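Local coordinates for xylanase and alpha-amylase inhibitor protein (Scadoxus multiflorus, PDB 3MU7) that inhibits xylanases and alpha-amylases and is built on the TIM-barrel fold of glycosyl hydrolase family 18, at residues Gly79-Asp84 and Ile125-Pro130; Ser24-Tyr29 and Lys267-Gly272; Lys98-Pro103 and Ser110-Asn115; Ala196-Trp201 and Phe236-Asn241. All blocks are in the same frame, centred on the assembly; numbering follows the deposited sequence.

Interaction 1 (Gly79-Asp84 and Ile125-Pro130); sequences GPYSLD and IEHGGP
The rings of Tyr81 and His127 form an offset stack, with centroids 4.1 Å apart and planes inclined by 26°. His127 CE1 lies over one face of the phenol ring, displaced toward its rim and 3.4 Å from Tyr81 CZ. In return, Tyr81 CE1 lies over one face of the imidazole. The edges are polar: Gly79 O sits near the imidazole plane, 3.1 Å from His127 CE1, while the backbone nitrogen of Glu126 lies near the plane of the phenol ring and donates to Tyr81 OH over 2.9 Å. That hydroxyl is also bonded to Gly76 O, so two bonds grip the hydroxyl oxygen. His127 is pinned separately, because NE2 donates to Tyr81 O at 2.8 Å, with an N-H...O angle of 154° and the nitrogen in the carbonyl plane. One residue, Tyr81, therefore offers the histidine both a ring to stack on and a carbonyl to bind. Ile125 CD1 approaches the phenol obliquely, 4.1 Å from Tyr81 CE1, and Phe38 meets the same ring from outside the contact. Glu126 directs its carboxylate elsewhere, with OE1 bonded to Gln180. The contact joins two loops that follow strands 69-76 and 120-125, at the end of the barrel where family 18 enzymes carry their active site; Glu126, directly after strand 120-125, probably corresponds to the acidic residue closing that family's signature motif.

Interaction 2 (Ser24-Tyr29 and Lys267-Gly272); sequences SGNYAY and KILGKG
Lys271 reaches across to Asn26 and the two residues before it. Its CB points toward the 24-29 loop, CG is anti to the carbonyl carbon (chi1 -65°), and the chain is extended from there on. CD and CE pass alongside the amide of Asn26, each 3.4 Å from OD1, as the two side chains slide past each other in opposite directions. At the tip, NZ donates to Asn26 OD1 over 2.8 Å, nearly along the C=O axis (166°). NZ also makes long, weak bonds to the carbonyls of Ser24 and Gly25 and a firmer one, 2.7 Å, to a water that in turn donates to Ser24 O. The ammonium thus sits just beyond the C-terminal end of helix 18-23, where the helix dipole would probably favour a positive charge. Leu269 adds an apolar touch, its CD1 lying 3.7 Å from Asn26 CG. The amide is held from its other end by ND2, which bonds to Ser265 and Asn266, while an ST turn, Asn26 N to Ser24 OG at 3.1 Å, shapes the backbone; Ser24 OG is also bonded to Thr21. In the TIM barrel this is a helix-to-strand loop: 24-29 leads from helix 18-23 into strand 29-37, and helix 264-269 with its tail lies beside it, Leu269 also touching Ile5 of strand 5-9.

Interaction 3 (Lys98-Pro103 and Ser110-Asn115); sequences KNFLLP and SRPFGN
Arg111 grips the carbonyl of Leu102 end-on, with NH1 at 3.0 Å and NH2 at 3.1 Å from the single oxygen, which lies in the guanidinium plane. Over one face of that group, above its centre, sits Asn99 O. The backbone of Arg111 is held too: its N donates to Asn99 OD1 over 2.8 Å with an N-H...O angle of 158°. Apolar contacts flank this polar set. Phe100 turns its edge to the face of Phe113 in a T-shaped pair, centroids 5.1 Å apart and planes at 72°, and its CZ lies 3.8 Å from Pro112 CB. The contact lies on the path from helix 86-101 to strand 120-125, one alpha-to-beta connection of the TIM barrel; by holding Leu102 O, the arginine side chain ties the loop back to the main chain after the helix. A methionine in place of Arg111 would probably leave Leu102 O without either of these bonds and Glu109 without its salt-bridge mate. In the second shell, the arginine chain bends (chi2 -64° for CD), and NE donates to Gly114 O over 3.0 Å, while a type I turn from Arg111 to Gly114 brings that carbonyl round. A water joins Asn99 O, Phe113 N and Gly114 O, bracing the turn against the helix end. Further out, Lys54 binds the carbonyls of Ser110 and Arg111, and Phe113 rests on Leu46, Leu56 and Ile60.

Interaction 4 (Ala196-Trp201 and Phe236-Asn241); sequences ALMNAW and FSVFPN
Met198 and Leu197 pack on Val238 where two outer helices of the TIM barrel run side by side. The segments 196-201 and 236-241 are nearly parallel, their axes 11.0 Å apart at closest approach and 21° apart in direction, as expected of neighbouring helices that each follow a strand around the barrel. Apolar contacts come first. The side chains of Leu197 and Val238 cross at about a right angle, with Leu197 CD2 3.9 Å from Val238 CG2. Val238 CG2 also lies 4.1 Å from Met198 SD, so it is touched by two residues of the facing helix. Met198 bends at chi2 (-47° for SD) and again at chi3, and its terminal CE reaches Asn241 CB at 3.7 Å. With an alanine in place of Met198, the loss of CG, SD and CE would probably open a gap beside Val238 and leave Asn241 CB without this partner. Beneath the pair, Trp201 and Val238 both touch Leu215 of strand 213-218, which places the inner side of the contact against the barrel wall. No direct hydrogen bond joins the two segments, and the polar link between them runs through water. One molecule, lying in the plane of the Trp201 indole, accepts from NE1 of Trp201 over 2.9 Å and donates to the backbone O of Asn241 over 2.8 Å.

Overall arrangement
From the N terminus, interaction 2 opens first, at 24-29, and closes last, at 267-272, so its loop encloses the other three contacts and brings the tail back beside the start of the barrel. Inside it, interaction 1 runs from 79-84 to 125-130 and links two loops after consecutive strands. Interaction 3 is nested within interaction 1 and closes a short excursion after helix 86-101. Interaction 4 follows in series, joining helices 195-207 and 231-242. None cross. Interactions 3 and 4 lie on opposite sides of the chain's centre, with centres about 39 Å apart, whereas interactions 2 and 4 touch, Ile268 CG2 lying 4.3 Å from Phe239 CE2.

Interaction 1 (Gly79-Asp84 and Ile125-Pro130)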
loop_
_atom_site.group_PDB
_atom_site.type_symbol
_atom_site.label_atom_id
_atom_site.label_comp_id
_atom_site.label_asym_id
_atom_site.label_seq_id
_atom_site.Cartn_x
_atom_site.Cartn_y
_atom_site.Cartn_z
ATOM N N GLY A 79 -15.391 -3.118 -0.796
ATOM C CA GLY A 79 -15.983 -2.127 0.081
ATOM C C GLY A 79 -16.796 -1.134 -0.709
ATOM O O GLY A 79 -16.639 -1.032 -1.929
ATOM N N PRO A 80 -17.670 -0.387 -0.021
ATOM C CA PRO A 80 -18.544 0.571 -0.673
ATOM C C PRO A 80 -17.801 1.885 -0.869
ATOM O O PRO A 80 -18.077 2.885 -0.197
ATOM C CB PRO A 80 -19.689 0.720 0.328
ATOM C CG PRO A 80 -19.050 0.512 1.645
ATOM C CD PRO A 80 -17.896 -0.429 1.437
ATOM N N TYR A 81 -16.819 1.859 -1.756
ATOM C CA TYR A 81 -16.116 3.071 -2.104
ATOM C C TYR A 81 -16.238 3.322 -3.587
ATOM O O TYR A 81 -16.209 2.390 -4.394
ATOM C CB TYR A 81 -14.652 3.030 -1.647
ATOM C CG TYR A 81 -13.781 1.956 -2.259
ATOM C CD1 TYR A 81 -13.114 2.175 -3.468
ATOM C CD2 TYR A 81 -13.585 0.741 -1.607
ATOM C CE1 TYR A 81 -12.292 1.204 -4.019
ATOM C CE2 TYR A 81 -12.766 -0.244 -2.150
ATOM C CZ TYR A 81 -12.117 -0.004 -3.360
ATOM O OH TYR A 81 -11.290 -0.961 -3.902
ATOM N N SER A 82 -16.405 4.589 -3.933
ATOM C CA SER A 82 -16.465 5.010 -5.319
ATOM C C SER A 82 -16.115 6.476 -5.356
ATOM O O SER A 82 -16.122 7.155 -4.332
ATOM C CB SER A 82 -17.859 4.779 -5.906
ATOM O OG SER A 82 -18.818 5.572 -5.247
ATOM N N LEU A 83 -15.808 6.960 -6.548
ATOM C CA LEU A 83 -15.353 8.312 -6.702
ATOM C C LEU A 83 -15.771 8.807 -8.071
ATOM O O LEU A 83 -14.942 9.208 -8.890
ATOM C CB LEU A 83 -13.834 8.352 -6.527
ATOM C CG LEU A 83 -13.352 9.688 -5.982
ATOM C CD1 LEU A 83 -13.582 9.794 -4.485
ATOM C CD2 LEU A 83 -11.896 9.884 -6.333
ATOM N N ASP A 84 -17.076 8.779 -8.304
ATOM C CA ASP A 84 -17.644 9.096 -9.613
ATOM C C ASP A 84 -17.705 10.592 -9.950
ATOM O O ASP A 84 -17.574 10.948 -11.121
ATOM C CB ASP A 84 -19.027 8.451 -9.774
ATOM C CG ASP A 84 -18.974 6.928 -9.789
ATOM O OD1 ASP A 84 -18.026 6.356 -10.370
ATOM O OD2 ASP A 84 -19.894 6.301 -9.226
ATOM N N ILE A 125 -7.080 0.907 -5.089
ATOM C CA ILE A 125 -8.366 0.971 -5.776
ATOM C C ILE A 125 -8.544 -0.280 -6.615
ATOM O O ILE A 125 -7.843 -0.473 -7.612
ATOM C CB ILE A 125 -8.480 2.251 -6.638
ATOM C CG1 ILE A 125 -8.182 3.512 -5.805
ATOM C CG2 ILE A 125 -9.840 2.317 -7.332
ATOM C CD1 ILE A 125 -8.977 3.642 -4.496
ATOM N N GLU A 126 -9.492 -1.116 -6.203
ATOM C CA GLU A 126 -9.661 -2.444 -6.771
ATOM C C GLU A 126 -10.903 -2.564 -7.654
ATOM O O GLU A 126 -11.104 -3.592 -8.298
ATOM C CB GLU A 126 -9.675 -3.487 -5.646
ATOM C CG GLU A 126 -9.470 -4.933 -6.102
ATOM C CD GLU A 126 -8.049 -5.225 -6.648
ATOM O OE1 GLU A 126 -7.045 -4.992 -5.899
ATOM O OE2 GLU A 126 -7.956 -5.694 -7.765
ATOM N N HIS A 127 -11.739 -1.537 -7.696
ATOM C CA HIS A 127 -12.927 -1.500 -8.540
ATOM C C HIS A 127 -13.287 -0.059 -8.806
ATOM O O HIS A 127 -12.929 0.817 -8.086
ATOM C CB HIS A 127 -14.104 -2.245 -7.875
ATOM C CG HIS A 127 -14.613 -1.573 -6.643
ATOM N ND1 HIS A 127 -14.415 -2.067 -5.389
ATOM C CD2 HIS A 127 -15.309 -0.434 -6.492
ATOM C CE1 HIS A 127 -15.000 -1.279 -4.515
ATOM N NE2 HIS A 127 -15.504 -0.253 -5.152
ATOM N N GLY A 128 -14.097 0.111 -9.823
ATOM C CA GLY A 128 -14.708 1.386 -10.111
ATOM C C GLY A 128 -13.990 2.273 -11.093
ATOM O O GLY A 128 -14.646 2.795 -12.045
ATOM N N GLY A 129 -12.663 2.400 -10.890
ATOM C CA GLY A 129 -11.865 3.497 -11.483
ATOM C C GLY A 129 -11.744 3.251 -12.936
ATOM O O GLY A 129 -12.133 2.190 -13.357
ATOM N N PRO A 130 -11.314 4.236 -13.686
ATOM C CA PRO A 130 -10.366 5.264 -13.250
ATOM C C PRO A 130 -11.195 6.411 -12.609
ATOM O O PRO A 130 -10.647 7.231 -11.864
ATOM C CB PRO A 130 -9.748 5.757 -14.568
ATOM C CG PRO A 130 -10.678 5.339 -15.624
ATOM C CD PRO A 130 -11.245 4.047 -15.150
HETATM O O HOH W 1 -13.912 3.089 -6.912
HETATM O O HOH W 2 -16.881 4.129 -12.186
#

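Interaction 2 (Ser24-Tyr29 and Lys267-Gly272)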
loop_
_atom_site.group_PDB
_atom_site.type_symbol
_atom_site.label_atom_id
_atom_site.label_comp_id
_atom_site.label_asym_id
_atom_site.label_seq_id
_atom_site.Cartn_x
_atom_site.Cartn_y
_atom_site.Cartn_z
ATOM N N SER A 24 9.586 -5.076 14.686
ATOM C CA SER A 24 10.251 -6.199 14.032
ATOM C C SER A 24 11.524 -5.752 13.318
ATOM O O SER A 24 12.459 -6.537 13.165
ATOM C CB SER A 24 9.323 -6.866 13.019
ATOM O OG SER A 24 9.194 -6.078 11.850
ATOM N N GLY A 25 11.557 -4.497 12.874
ATOM C CA GLY A 25 12.684 -3.979 12.101
ATOM C C GLY A 25 12.716 -4.497 10.673
ATOM O O GLY A 25 13.702 -4.295 9.964
ATOM N N ASN A 26 11.649 -5.166 10.244
ATOM C CA ASN A 26 11.621 -5.774 8.911
ATOM C C ASN A 26 11.105 -4.858 7.813
ATOM O O ASN A 26 11.282 -5.160 6.629
ATOM C CB ASN A 26 10.785 -7.052 8.918
ATOM C CG ASN A 26 11.470 -8.194 9.620
ATOM O OD1 ASN A 26 12.521 -8.020 10.242
ATOM N ND2 ASN A 26 10.874 -9.375 9.533
ATOM N N TYR A 27 10.460 -3.758 8.196
ATOM C CA TYR A 27 9.667 -2.975 7.251
ATOM C C TYR A 27 10.101 -1.528 7.141
ATOM O O TYR A 27 10.362 -0.873 8.153
ATOM C CB TYR A 27 8.192 -3.014 7.653
ATOM C CG TYR A 27 7.677 -4.385 8.003
ATOM C CD1 TYR A 27 7.301 -4.688 9.310
ATOM C CD2 TYR A 27 7.581 -5.385 7.040
ATOM C CE1 TYR A 27 6.828 -5.934 9.639
ATOM C CE2 TYR A 27 7.097 -6.635 7.358
ATOM C CZ TYR A 27 6.724 -6.906 8.665
ATOM O OH TYR A 27 6.237 -8.136 9.028
ATOM N N ALA A 28 10.131 -1.028 5.911
ATOM C CA ALA A 28 10.384 0.377 5.636
ATOM C C ALA A 28 9.077 1.175 5.585
ATOM O O ALA A 28 9.068 2.370 5.865
ATOM C CB ALA A 28 11.145 0.519 4.325
ATOM N N TYR A 29 7.990 0.510 5.198
ATOM C CA TYR A 29 6.663 1.119 5.122
ATOM C C TYR A 29 5.680 0.177 5.774
ATOM O O TYR A 29 5.718 -1.036 5.525
ATOM C CB TYR A 29 6.177 1.251 3.683
ATOM C CG TYR A 29 6.870 2.231 2.785
ATOM C CD1 TYR A 29 6.394 3.535 2.657
ATOM C CD2 TYR A 29 7.950 1.842 1.998
ATOM C CE1 TYR A 29 7.001 4.447 1.796
ATOM C CE2 TYR A 29 8.568 2.748 1.132
ATOM C CZ TYR A 29 8.086 4.044 1.040
ATOM O OH TYR A 29 8.695 4.940 0.191
ATOM N N LYS A 267 12.652 -14.615 6.697
ATOM C CA LYS A 267 13.354 -15.496 5.758
ATOM C C LYS A 267 13.952 -14.738 4.574
ATOM O O LYS A 267 15.074 -15.032 4.146
ATOM C CB LYS A 267 12.427 -16.611 5.267
ATOM C CG LYS A 267 12.006 -17.579 6.361
ATOM C CD LYS A 267 10.985 -18.577 5.849
ATOM C CE LYS A 267 10.391 -19.387 6.985
ATOM N NZ LYS A 267 9.279 -20.250 6.503
ATOM N N ILE A 268 13.207 -13.767 4.047
ATOM C CA ILE A 268 13.707 -12.883 2.989
ATOM C C ILE A 268 14.969 -12.146 3.449
ATOM O O ILE A 268 15.945 -12.041 2.699
ATOM C CB ILE A 268 12.622 -11.848 2.537
ATOM C CG1 ILE A 268 11.498 -12.537 1.747
ATOM C CG2 ILE A 268 13.241 -10.716 1.717
ATOM C CD1 ILE A 268 11.886 -13.038 0.343
ATOM N N LEU A 269 14.942 -11.658 4.688
ATOM C CA LEU A 269 16.013 -10.821 5.232
ATOM C C LEU A 269 17.157 -11.603 5.887
ATOM O O LEU A 269 18.202 -11.026 6.192
ATOM C CB LEU A 269 15.437 -9.808 6.228
ATOM C CG LEU A 269 14.450 -8.773 5.676
ATOM C CD1 LEU A 269 13.798 -8.008 6.809
ATOM C CD2 LEU A 269 15.130 -7.818 4.693
ATOM N N GLY A 270 16.955 -12.899 6.104
ATOM C CA GLY A 270 17.974 -13.748 6.723
ATOM C C GLY A 270 18.042 -13.630 8.234
ATOM O O GLY A 270 19.068 -13.945 8.842
ATOM N N LYS A 271 16.954 -13.169 8.842
ATOM C CA LYS A 271 16.851 -13.112 10.296
ATOM C C LYS A 271 16.405 -14.471 10.826
ATOM O O LYS A 271 15.708 -15.216 10.132
ATOM C CB LYS A 271 15.883 -12.009 10.736
ATOM C CG LYS A 271 16.350 -10.597 10.391
ATOM C CD LYS A 271 15.416 -9.551 10.980
ATOM C CE LYS A 271 15.862 -8.147 10.619
ATOM N NZ LYS A 271 14.977 -7.115 11.237
ATOM N N GLY A 272 16.817 -14.789 12.052
ATOM C CA GLY A 272 16.502 -16.076 12.675
ATOM C C GLY A 272 15.012 -16.350 12.755
ATOM O O GLY A 272 14.225 -15.469 13.115
HETATM O O HOH W 3 15.474 -6.978 13.932
#

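Interaction 3 (Lys98-Pro103 and Ser110-Asn115)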
loop_
_atom_site.group_PDB
_atom_site.type_symbol
_atom_site.label_atom_id
_atom_site.label_comp_id
_atom_site.label_asym_id
_atom_site.label_seq_id
_atom_site.Cartn_x
_atom_site.Cartn_y
_atom_site.Cartn_z
ATOM N N LYS A 98 -6.709 17.219 5.709
ATOM C CA LYS A 98 -6.972 17.847 7.001
ATOM C C LYS A 98 -6.834 16.873 8.162
ATOM O O LYS A 98 -6.347 17.239 9.230
ATOM C CB LYS A 98 -8.369 18.465 7.026
ATOM C CG LYS A 98 -8.511 19.721 6.183
ATOM C CD LYS A 98 -9.869 20.365 6.408
ATOM C CE LYS A 98 -9.971 21.718 5.722
ATOM N NZ LYS A 98 -11.250 22.410 6.050
ATOM N N ASN A 99 -7.263 15.632 7.962
ATOM C CA ASN A 99 -7.350 14.688 9.073
ATOM C C ASN A 99 -6.141 13.797 9.295
ATOM O O ASN A 99 -5.931 13.326 10.417
ATOM C CB ASN A 99 -8.606 13.844 8.953
ATOM C CG ASN A 99 -9.838 14.617 9.323
ATOM O OD1 ASN A 99 -10.048 14.926 10.495
ATOM N ND2 ASN A 99 -10.658 14.951 8.332
ATOM N N PHE A 100 -5.354 13.568 8.246
ATOM C CA PHE A 100 -4.257 12.604 8.301
ATOM C C PHE A 100 -2.911 13.175 7.886
ATOM O O PHE A 100 -1.886 12.661 8.313
ATOM C CB PHE A 100 -4.561 11.374 7.429
ATOM C CG PHE A 100 -5.788 10.609 7.848
ATOM C CD1 PHE A 100 -5.734 9.675 8.882
ATOM C CD2 PHE A 100 -6.998 10.808 7.191
ATOM C CE1 PHE A 100 -6.878 8.964 9.262
ATOM C CE2 PHE A 100 -8.137 10.104 7.560
ATOM C CZ PHE A 100 -8.077 9.179 8.596
ATOM N N LEU A 101 -2.895 14.205 7.045
ATOM C CA LEU A 101 -1.633 14.647 6.444
ATOM C C LEU A 101 -1.104 15.962 6.991
ATOM O O LEU A 101 0.004 16.382 6.654
ATOM C CB LEU A 101 -1.766 14.693 4.921
ATOM C CG LEU A 101 -2.153 13.363 4.259
ATOM C CD1 LEU A 101 -2.491 13.569 2.795
ATOM C CD2 LEU A 101 -1.050 12.313 4.412
ATOM N N LEU A 102 -1.908 16.595 7.837
ATOM C CA LEU A 102 -1.545 17.838 8.501
ATOM C C LEU A 102 -1.725 17.666 10.001
ATOM O O LEU A 102 -2.527 16.838 10.428
ATOM C CB LEU A 102 -2.451 18.974 8.026
ATOM C CG LEU A 102 -2.313 19.470 6.590
ATOM C CD1 LEU A 102 -3.436 20.451 6.304
ATOM C CD2 LEU A 102 -0.959 20.123 6.356
ATOM N N PRO A 103 -0.995 18.465 10.810
ATOM C CA PRO A 103 -1.286 18.532 12.243
ATOM C C PRO A 103 -2.709 19.048 12.465
ATOM O O PRO A 103 -3.264 19.701 11.575
ATOM C CB PRO A 103 -0.268 19.559 12.763
ATOM C CG PRO A 103 0.792 19.616 11.737
ATOM C CD PRO A 103 0.116 19.356 10.433
ATOM N N SER A 110 -12.373 15.406 12.479
ATOM C CA SER A 110 -12.644 14.126 13.142
ATOM C C SER A 110 -11.354 13.444 13.691
ATOM O O SER A 110 -11.427 12.711 14.679
ATOM C CB SER A 110 -13.430 13.185 12.226
ATOM O OG SER A 110 -12.687 12.879 11.061
ATOM N N ARG A 111 -10.182 13.725 13.058
ATOM C CA ARG A 111 -8.917 13.126 13.491
ATOM C C ARG A 111 -9.056 11.626 13.890
ATOM O O ARG A 111 -8.849 11.256 15.042
ATOM C CB ARG A 111 -8.291 13.885 14.671
ATOM C CG ARG A 111 -8.229 15.401 14.528
ATOM C CD ARG A 111 -7.328 15.848 13.376
ATOM N NE ARG A 111 -5.946 15.348 13.472
ATOM C CZ ARG A 111 -4.956 15.800 12.703
ATOM N NH1 ARG A 111 -5.186 16.732 11.794
ATOM N NH2 ARG A 111 -3.728 15.297 12.859
ATOM N N PRO A 112 -9.383 10.796 12.919
ATOM C CA PRO A 112 -9.519 9.371 13.255
ATOM C C PRO A 112 -8.366 8.779 14.010
ATOM O O PRO A 112 -8.576 7.968 14.911
ATOM C CB PRO A 112 -9.949 8.757 11.931
ATOM C CG PRO A 112 -10.858 9.822 11.393
ATOM C CD PRO A 112 -10.466 11.137 11.978
ATOM N N PHE A 113 -7.139 9.152 13.642
ATOM C CA PHE A 113 -5.941 8.647 14.325
ATOM C C PHE A 113 -5.357 9.709 15.256
ATOM O O PHE A 113 -4.143 9.747 15.499
ATOM C CB PHE A 113 -4.890 8.210 13.301
ATOM C CG PHE A 113 -5.294 7.116 12.368
ATOM C CD1 PHE A 113 -6.375 6.273 12.659
ATOM C CD2 PHE A 113 -4.602 6.938 11.173
ATOM C CE1 PHE A 113 -6.736 5.258 11.758
ATOM C CE2 PHE A 113 -4.969 5.940 10.271
ATOM C CZ PHE A 113 -6.036 5.090 10.565
ATOM N N GLY A 114 -6.221 10.581 15.773
ATOM C CA GLY A 114 -5.756 11.615 16.685
ATOM C C GLY A 114 -4.790 12.587 16.039
ATOM O O GLY A 114 -4.915 12.931 14.877
ATOM N N ASN A 115 -3.808 13.030 16.817
ATOM C CA ASN A 115 -2.851 14.032 16.360
ATOM C C ASN A 115 -1.658 13.491 15.573
ATOM O O ASN A 115 -0.741 14.233 15.239
ATOM C CB ASN A 115 -2.390 14.900 17.535
ATOM C CG ASN A 115 -3.523 15.710 18.131
ATOM O OD1 ASN A 115 -4.569 15.892 17.503
ATOM N ND2 ASN A 115 -3.323 16.204 19.344
HETATM O O HOH W 4 -5.885 11.511 12.464
HETATM O O HOH W 5 -13.263 15.840 9.476
#

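Interaction 4 (Ala196-Trp201 and Phe236-Asn241)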
loop_
_atom_site.group_PDB
_atom_site.type_symbol
_atom_site.label_atom_id
_atom_site.label_comp_id
_atom_site.label_asym_id
_atom_site.label_seq_id
_atom_site.Cartn_x
_atom_site.Cartn_y
_atom_site.Cartn_z
ATOM N N ALA A 196 5.650 -16.070 -16.289
ATOM C CA ALA A 196 4.609 -15.037 -16.377
ATOM C C ALA A 196 4.863 -13.909 -15.387
ATOM O O ALA A 196 4.658 -12.771 -15.723
ATOM C CB ALA A 196 3.258 -15.586 -16.177
ATOM N N LEU A 197 5.314 -14.272 -14.190
ATOM C CA LEU A 197 5.696 -13.296 -13.178
ATOM C C LEU A 197 6.812 -12.404 -13.700
ATOM O O LEU A 197 6.719 -11.177 -13.629
ATOM C CB LEU A 197 6.146 -14.002 -11.896
ATOM C CG LEU A 197 6.824 -13.135 -10.826
ATOM C CD1 LEU A 197 5.892 -12.042 -10.303
ATOM C CD2 LEU A 197 7.331 -13.998 -9.683
ATOM N N MET A 198 7.863 -13.015 -14.234
ATOM C CA MET A 198 9.013 -12.239 -14.666
ATOM C C MET A 198 8.706 -11.388 -15.898
ATOM O O MET A 198 9.197 -10.266 -16.005
ATOM C CB MET A 198 10.240 -13.126 -14.853
ATOM C CG MET A 198 10.757 -13.740 -13.538
ATOM S SD MET A 198 10.917 -12.621 -12.112
ATOM C CE MET A 198 12.278 -11.579 -12.623
ATOM N N ASN A 199 7.867 -11.897 -16.798
ATOM C CA ASN A 199 7.396 -11.108 -17.938
ATOM C C ASN A 199 6.606 -9.879 -17.483
ATOM O O ASN A 199 6.824 -8.780 -17.984
ATOM C CB ASN A 199 6.554 -11.959 -18.895
ATOM C CG ASN A 199 7.388 -12.947 -19.691
ATOM O OD1 ASN A 199 8.592 -12.768 -19.872
ATOM N ND2 ASN A 199 6.742 -13.999 -20.180
ATOM N N ALA A 200 5.708 -10.068 -16.521
ATOM C CA ALA A 200 4.930 -8.959 -15.963
ATOM C C ALA A 200 5.830 -7.952 -15.234
ATOM O O ALA A 200 5.699 -6.742 -15.429
ATOM C CB ALA A 200 3.838 -9.484 -15.045
ATOM N N TRP A 201 6.760 -8.445 -14.420
ATOM C CA TRP A 201 7.721 -7.555 -13.771
ATOM C C TRP A 201 8.492 -6.717 -14.786
ATOM O O TRP A 201 8.665 -5.517 -14.592
ATOM C CB TRP A 201 8.722 -8.322 -12.902
ATOM C CG TRP A 201 9.938 -7.476 -12.603
ATOM C CD1 TRP A 201 11.175 -7.580 -13.177
ATOM C CD2 TRP A 201 10.007 -6.358 -11.713
ATOM N NE1 TRP A 201 12.012 -6.610 -12.686
ATOM C CE2 TRP A 201 11.322 -5.846 -11.781
ATOM C CE3 TRP A 201 9.084 -5.743 -10.856
ATOM C CZ2 TRP A 201 11.741 -4.750 -11.019
ATOM C CZ3 TRP A 201 9.500 -4.651 -10.100
ATOM C CH2 TRP A 201 10.817 -4.171 -10.186
ATOM N N PHE A 236 15.920 -16.407 -4.956
ATOM C CA PHE A 236 16.709 -17.048 -6.002
ATOM C C PHE A 236 16.346 -16.606 -7.385
ATOM O O PHE A 236 17.194 -16.323 -8.250
ATOM C CB PHE A 236 16.547 -18.575 -5.924
ATOM C CG PHE A 236 17.336 -19.304 -6.932
ATOM C CD1 PHE A 236 18.724 -19.541 -6.727
ATOM C CD2 PHE A 236 16.748 -19.777 -8.030
ATOM C CE1 PHE A 236 19.471 -20.292 -7.677
ATOM C CE2 PHE A 236 17.516 -20.510 -9.006
ATOM C CZ PHE A 236 18.910 -20.808 -8.771
ATOM N N SER A 237 15.010 -16.497 -7.666
ATOM C CA SER A 237 14.502 -16.303 -9.031
ATOM C C SER A 237 14.104 -14.953 -9.323
ATOM O O SER A 237 14.147 -14.593 -10.556
ATOM C CB SER A 237 13.252 -17.104 -9.253
ATOM O OG SER A 237 13.444 -18.447 -9.127
ATOM N N VAL A 238 13.703 -14.135 -8.375
ATOM C CA VAL A 238 13.212 -12.784 -8.697
ATOM C C VAL A 238 14.283 -11.742 -8.498
ATOM O O VAL A 238 14.467 -10.885 -9.382
ATOM C CB VAL A 238 11.989 -12.437 -7.767
ATOM C CG1 VAL A 238 11.535 -10.949 -7.965
ATOM C CG2 VAL A 238 10.832 -13.368 -8.047
ATOM N N PHE A 239 14.987 -11.748 -7.404
ATOM C CA PHE A 239 15.921 -10.706 -7.066
ATOM C C PHE A 239 17.053 -10.406 -8.051
ATOM O O PHE A 239 17.318 -9.277 -8.271
ATOM C CB PHE A 239 16.468 -10.824 -5.657
ATOM C CG PHE A 239 15.434 -10.535 -4.568
ATOM C CD1 PHE A 239 14.171 -10.052 -4.864
ATOM C CD2 PHE A 239 15.727 -10.764 -3.278
ATOM C CE1 PHE A 239 13.246 -9.811 -3.855
ATOM C CE2 PHE A 239 14.782 -10.530 -2.260
ATOM C CZ PHE A 239 13.574 -10.068 -2.574
ATOM N N PRO A 240 17.738 -11.413 -8.617
ATOM C CA PRO A 240 18.836 -11.083 -9.543
ATOM C C PRO A 240 18.338 -10.256 -10.733
ATOM O O PRO A 240 18.940 -9.294 -11.013
ATOM C CB PRO A 240 19.361 -12.467 -9.981
ATOM C CG PRO A 240 19.034 -13.354 -8.808
ATOM C CD PRO A 240 17.659 -12.864 -8.372
ATOM N N ASN A 241 17.243 -10.610 -11.343
ATOM C CA ASN A 241 16.738 -9.795 -12.465
ATOM C C ASN A 241 16.111 -8.477 -11.960
ATOM O O ASN A 241 16.391 -7.469 -12.489
ATOM C CB ASN A 241 15.760 -10.605 -13.283
ATOM C CG ASN A 241 15.563 -10.069 -14.675
ATOM O OD1 ASN A 241 16.018 -9.022 -14.979
ATOM N ND2 ASN A 241 15.017 -10.894 -15.554
HETATM O O HOH W 6 14.504 -5.973 -13.954
#